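Phosphonomutase (Burkholderia cenocepacia J2315, PDB 4MG4) belongs to the phosphoenolpyruvate phosphomutase family and folds as a TIM barrel, its eight parallel strands closed into a ring and alternating with helices. Local coordinates at residues 89-94 with 114-119; 118-123 with 156-161. All coordinates share one frame; numbering follows the deposited sequence.

Contact 1: 89-94 with 114-119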
loop_
_atom_site.group_PDB
_atom_site.type_symbol
_atom_site.label_atom_id
_atom_site.label_comp_id
_atom_site.label_asym_id
_atom_site.label_seq_id
_atom_site.Cartn_x
_atom_site.Cartn_y
_atom_site.Cartn_z
ATOM N N VAL A 89 16.343 -7.127 4.634
ATOM C CA VAL A 89 15.119 -6.513 5.158
ATOM C C VAL A 89 15.123 -6.656 6.667
ATOM O O VAL A 89 15.250 -7.801 7.177
ATOM C CB VAL A 89 13.828 -7.176 4.600
ATOM C CG1 VAL A 89 12.583 -6.588 5.253
ATOM C CG2 VAL A 89 13.800 -7.008 3.089
ATOM N N THR A 90 14.895 -5.545 7.370
ATOM C CA THR A 90 14.687 -5.550 8.819
ATOM C C THR A 90 13.245 -5.228 9.112
ATOM O O THR A 90 12.618 -4.417 8.360
ATOM C CB THR A 90 15.657 -4.585 9.516
ATOM O OG1 THR A 90 15.548 -4.731 10.945
ATOM C CG2 THR A 90 15.500 -3.161 9.047
ATOM N N VAL A 91 12.712 -5.815 10.190
ATOM C CA VAL A 91 11.293 -5.682 10.491
ATOM C C VAL A 91 11.055 -5.017 11.834
ATOM O O VAL A 91 11.617 -5.413 12.853
ATOM C CB VAL A 91 10.574 -7.048 10.395
ATOM C CG1 VAL A 91 11.114 -8.063 11.384
ATOM C CG2 VAL A 91 9.095 -6.888 10.694
ATOM N N ASP A 92 10.125 -4.069 11.856
ATOM C CA ASP A 92 9.669 -3.464 13.095
ATOM C C ASP A 92 8.706 -4.396 13.789
ATOM O O ASP A 92 7.582 -4.618 13.309
ATOM C CB ASP A 92 9.028 -2.110 12.813
ATOM C CG ASP A 92 8.556 -1.375 14.058
ATOM O OD1 ASP A 92 8.740 -1.836 15.191
ATOM O OD2 ASP A 92 8.010 -0.238 13.827
ATOM N N LEU A 93 9.138 -4.979 14.888
ATOM C CA LEU A 93 8.263 -5.883 15.691
ATOM C C LEU A 93 7.617 -5.215 16.899
ATOM O O LEU A 93 7.086 -5.907 17.782
ATOM C CB LEU A 93 9.060 -7.086 16.138
ATOM C CG LEU A 93 9.589 -7.905 14.957
ATOM C CD1 LEU A 93 10.455 -9.025 15.458
ATOM C CD2 LEU A 93 8.474 -8.457 14.065
ATOM N N GLU A 94 7.696 -3.890 16.973
ATOM C CA GLU A 94 7.112 -3.129 18.072
ATOM C C GLU A 94 7.644 -3.690 19.391
ATOM O O GLU A 94 8.856 -3.843 19.501
ATOM C CB GLU A 94 5.583 -3.114 17.966
ATOM C CG GLU A 94 5.171 -2.341 16.715
ATOM C CD GLU A 94 3.664 -2.166 16.625
ATOM O OE1 GLU A 94 3.178 -1.309 17.385
ATOM O OE2 GLU A 94 2.999 -2.903 15.844
ATOM N N ALA A 114 10.186 -15.866 8.130
ATOM C CA ALA A 114 9.640 -14.959 7.111
ATOM C C ALA A 114 10.717 -14.288 6.231
ATOM O O ALA A 114 10.397 -13.752 5.187
ATOM C CB ALA A 114 8.758 -13.909 7.791
ATOM N N GLY A 115 11.981 -14.379 6.632
ATOM C CA GLY A 115 13.133 -13.971 5.865
ATOM C C GLY A 115 13.740 -12.638 6.254
ATOM O O GLY A 115 14.625 -12.124 5.522
ATOM N N ALA A 116 13.259 -12.068 7.362
ATOM C CA ALA A 116 13.933 -10.870 7.918
ATOM C C ALA A 116 15.305 -11.216 8.455
ATOM O O ALA A 116 15.502 -12.320 8.989
ATOM C CB ALA A 116 13.130 -10.215 9.017
ATOM N N ILE A 117 16.244 -10.244 8.411
ATOM C CA ILE A 117 17.591 -10.426 8.974
ATOM C C ILE A 117 17.887 -9.487 10.149
ATOM O O ILE A 117 19.010 -9.388 10.620
ATOM C CB ILE A 117 18.669 -10.350 7.860
ATOM C CG1 ILE A 117 18.549 -9.102 6.995
ATOM C CG2 ILE A 117 18.492 -11.575 6.978
ATOM C CD1 ILE A 117 18.641 -7.786 7.729
ATOM N N GLY A 118 16.848 -8.816 10.621
ATOM C CA GLY A 118 16.936 -8.066 11.857
ATOM C C GLY A 118 15.594 -7.512 12.239
ATOM O O GLY A 118 14.582 -7.727 11.509
ATOM N N CYS A 119 15.546 -6.828 13.381
ATOM C CA CYS A 119 14.321 -6.259 13.876
ATOM C C CYS A 119 14.551 -4.998 14.675
ATOM O O CYS A 119 15.681 -4.692 15.101
ATOM C CB CYS A 119 13.503 -7.241 14.726
ATOM S SG CYS A 119 14.293 -7.641 16.295
HETATM O O HOH W 1 15.904 -10.027 4.132
HETATM O O HOH W 2 17.379 -3.886 12.768
#

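Contact 2: 118-123 with 156-161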
loop_
_atom_site.group_PDB
_atom_site.type_symbol
_atom_site.label_atom_id
_atom_site.label_comp_id
_atom_site.label_asym_id
_atom_site.label_seq_id
_atom_site.Cartn_x
_atom_site.Cartn_y
_atom_site.Cartn_z
ATOM N N GLY A 118 16.848 -8.816 10.621
ATOM C CA GLY A 118 16.936 -8.066 11.857
ATOM C C GLY A 118 15.594 -7.512 12.239
ATOM O O GLY A 118 14.582 -7.727 11.509
ATOM N N CYS A 119 15.546 -6.828 13.381
ATOM C CA CYS A 119 14.321 -6.259 13.876
ATOM C C CYS A 119 14.551 -4.998 14.675
ATOM O O CYS A 119 15.681 -4.692 15.101
ATOM C CB CYS A 119 13.503 -7.241 14.726
ATOM S SG CYS A 119 14.293 -7.641 16.295
ATOM N N ASN A 120 13.470 -4.243 14.857
ATOM C CA ASN A 120 13.395 -3.291 15.967
ATOM C C ASN A 120 12.510 -3.900 17.046
ATOM O O ASN A 120 11.406 -4.435 16.734
ATOM C CB ASN A 120 12.757 -1.977 15.603
ATOM C CG ASN A 120 13.714 -1.030 14.887
ATOM O OD1 ASN A 120 14.722 -1.447 14.316
ATOM N ND2 ASN A 120 13.385 0.259 14.926
ATOM N N LEU A 121 12.998 -3.837 18.286
ATOM C CA LEU A 121 12.251 -4.376 19.447
ATOM C C LEU A 121 12.254 -3.289 20.500
ATOM O O LEU A 121 13.321 -2.840 20.916
ATOM C CB LEU A 121 12.928 -5.652 19.985
ATOM C CG LEU A 121 12.300 -6.385 21.164
ATOM C CD1 LEU A 121 10.905 -6.847 20.798
ATOM C CD2 LEU A 121 13.190 -7.560 21.509
ATOM N N GLU A 122 11.069 -2.862 20.908
ATOM C CA GLU A 122 10.847 -1.685 21.707
ATOM C C GLU A 122 10.516 -2.032 23.165
ATOM O O GLU A 122 9.829 -3.040 23.450
ATOM C CB GLU A 122 9.655 -0.961 21.055
ATOM C CG GLU A 122 9.317 0.403 21.545
ATOM C CD GLU A 122 8.188 1.020 20.690
ATOM O OE1 GLU A 122 7.918 0.442 19.593
ATOM O OE2 GLU A 122 7.668 2.105 21.061
ATOM N N ASP A 123 10.902 -1.135 24.077
ATOM C CA ASP A 123 10.858 -1.384 25.511
ATOM C C ASP A 123 9.642 -0.780 26.234
ATOM O O ASP A 123 9.695 -0.558 27.422
ATOM C CB ASP A 123 12.185 -0.958 26.152
ATOM C CG ASP A 123 12.442 0.528 26.130
ATOM O OD1 ASP A 123 11.657 1.305 25.538
ATOM O OD2 ASP A 123 13.498 0.905 26.683
ATOM N N PHE A 156 20.219 -8.936 13.290
ATOM C CA PHE A 156 20.514 -7.672 13.976
ATOM C C PHE A 156 19.297 -7.237 14.817
ATOM O O PHE A 156 18.231 -6.819 14.285
ATOM C CB PHE A 156 20.911 -6.636 12.944
ATOM C CG PHE A 156 21.549 -5.398 13.507
ATOM C CD1 PHE A 156 20.771 -4.414 14.139
ATOM C CD2 PHE A 156 22.896 -5.193 13.380
ATOM C CE1 PHE A 156 21.357 -3.265 14.673
ATOM C CE2 PHE A 156 23.480 -4.036 13.931
ATOM C CZ PHE A 156 22.718 -3.099 14.576
ATOM N N ILE A 157 19.471 -7.260 16.135
ATOM C CA ILE A 157 18.445 -6.783 17.078
ATOM C C ILE A 157 18.727 -5.339 17.411
ATOM O O ILE A 157 19.691 -5.029 18.095
ATOM C CB ILE A 157 18.374 -7.656 18.373
ATOM C CG1 ILE A 157 18.010 -9.109 17.987
ATOM C CG2 ILE A 157 17.344 -7.102 19.334
ATOM C CD1 ILE A 157 18.131 -10.078 19.159
ATOM N N ASN A 158 17.894 -4.464 16.875
ATOM C CA ASN A 158 18.006 -3.020 17.116
ATOM C C ASN A 158 17.037 -2.733 18.271
ATOM O O ASN A 158 15.845 -2.755 18.094
ATOM C CB ASN A 158 17.623 -2.253 15.857
ATOM C CG ASN A 158 18.038 -0.793 15.880
ATOM O OD1 ASN A 158 19.082 -0.430 16.417
ATOM N ND2 ASN A 158 17.262 0.039 15.186
ATOM N N ALA A 159 17.563 -2.492 19.481
ATOM C CA ALA A 159 16.756 -2.290 20.679
ATOM C C ALA A 159 16.345 -0.844 20.752
ATOM O O ALA A 159 17.198 0.046 20.858
ATOM C CB ALA A 159 17.531 -2.670 21.970
ATOM N N ARG A 160 15.043 -0.604 20.614
ATOM C CA ARG A 160 14.470 0.714 20.691
ATOM C C ARG A 160 14.128 1.030 22.132
ATOM O O ARG A 160 13.507 0.227 22.828
ATOM C CB ARG A 160 13.180 0.725 19.885
ATOM C CG ARG A 160 12.451 2.034 20.025
ATOM C CD ARG A 160 11.284 2.148 19.061
ATOM N NE ARG A 160 10.421 3.239 19.451
ATOM C CZ ARG A 160 9.572 3.884 18.625
ATOM N NH1 ARG A 160 9.507 3.564 17.336
ATOM N NH2 ARG A 160 8.821 4.884 19.101
ATOM N N THR A 161 14.584 2.171 22.591
ATOM C CA THR A 161 14.199 2.661 23.916
ATOM C C THR A 161 13.365 3.911 23.763
ATOM O O THR A 161 13.690 4.780 22.942
ATOM C CB THR A 161 15.376 2.902 24.890
ATOM O OG1 THR A 161 14.836 3.267 26.156
ATOM C CG2 THR A 161 16.354 3.951 24.435
HETATM O O HOH W 3 10.750 1.224 15.894
HETATM O O HOH W 4 14.036 -2.744 23.542
#

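Contact 1: 89-94 with 114-119
V91 and C119 pair in parallel register, V91 CA 4.6 Å from C119 CA, and two backbone bonds fix that register: I117 N to V89 O at 2.9 Å and V91 N to G118 O at 3.0 Å. The first is almost straight (170° at the hydrogen) and meets the V89 carbonyl close to its C=O axis. In the second, V91 N stands 40° out of the G118 carbonyl plane. The I117 CD1 methyl also packs against V89 O, at 3.4 Å. On the face carrying V91 and C119, the contact is apolar. V91 has CG1 between its backbone N and carbonyl carbon (chi1 61°), which brings that methyl to A116 CB at 3.8 Å, with C119 CB slightly farther off. L93, just past the strand, reaches in with CD1, 3.6 Å from C119 CB. Helix 101-113 covers this side, through S111 over V91 and I108 over both L93 and C119. T90 lies on the other side, and its OG1 comes near the G118 carbonyl and C119 N at angles too poor for bonding. A water links the strands there instead, 2.7 Å from T90 OG1, and donates to C119 O. A second water accepts from V89 N and donates to G115 O, bridging the start of strand 89-92 to the turn that leaves the helix. At that turn the positive phi of G115, with two bonds back into the last helical turn, defines a Schellman motif. Strand 89-92, helix 101-113 with its Schellman C-cap, and the parallel strand 118-122 together make a beta-alpha-beta unit of the TIM barrel.

Contact 2: 118-123 with 156-161
E122 and R160 both place CG anti to the backbone N (chi1 -171° and 175°), and with extended chains beyond they run side by side in the same direction. They project from adjacent parallel strands of a TIM barrel, 118-122 and 156-160, joined by the beta-alpha-beta crossover through helix 134-150. The E122 carboxylate stacks over one guanidinium face with the planes 17° apart, and E122 CD is 3.4 Å from R160 NE. E122 OE2 is also 3.4 Å from R160 NE but lies well out of the guanidinium plane, so the salt bridge rests on charge alone with no N-H directed at the oxygen. R160 NE has its stronger partner in D162, while F165 makes a cation-pi contact with the same group. At the guanidinium edge, in plane, a water accepts from R160 NH1 at 3.0 Å and from N120 ND2, tying the arginine to the neighbouring strand. N120 and N158 also lie side by side: N158 ND2 donates to N120 OD1 at 3.1 Å, with the acceptor nearly in the N158 amide plane but the donor above the N120 one. N158 ND2 is also hydrogen-bonded to N218 OD1. The pairs run parallel and unbroken from G118-F156 to E122-R160, with C119 N to F156 O and R160 N to L121 O both at 2.8 Å. Strand 238-240 is not adjacent in the sheet, so R238 touches N120, F156 and N158 across the barrel interior, whereas I157 and A159 pack against helix 134-150. Past the strands, D123 OD2 is hydrogen-bonded to Y187 OH and, on its syn side and close to the carboxylate plane, accepts from T161 OG1 at 2.8 Å.

In the fold
From the N terminus, strand 89-92 leads through helix 101-113 to strand 118-122, and contact 1 closes a loop with 19 residues between its segments. The chain then passes through helix 134-150 to strand 156-160, where contact 2 closes one with 32. The loops neither nest nor cross: they follow in series, sharing G118 and C119. Strand 118-122 is therefore the central one of three consecutive barrel strands. Two further probable backbone hydrogen bonds join the contacts directly, with E94 O 2.8 Å from E122 N and I117 O 3.0 Å from F156 N. The contact centres are about 9 Å apart.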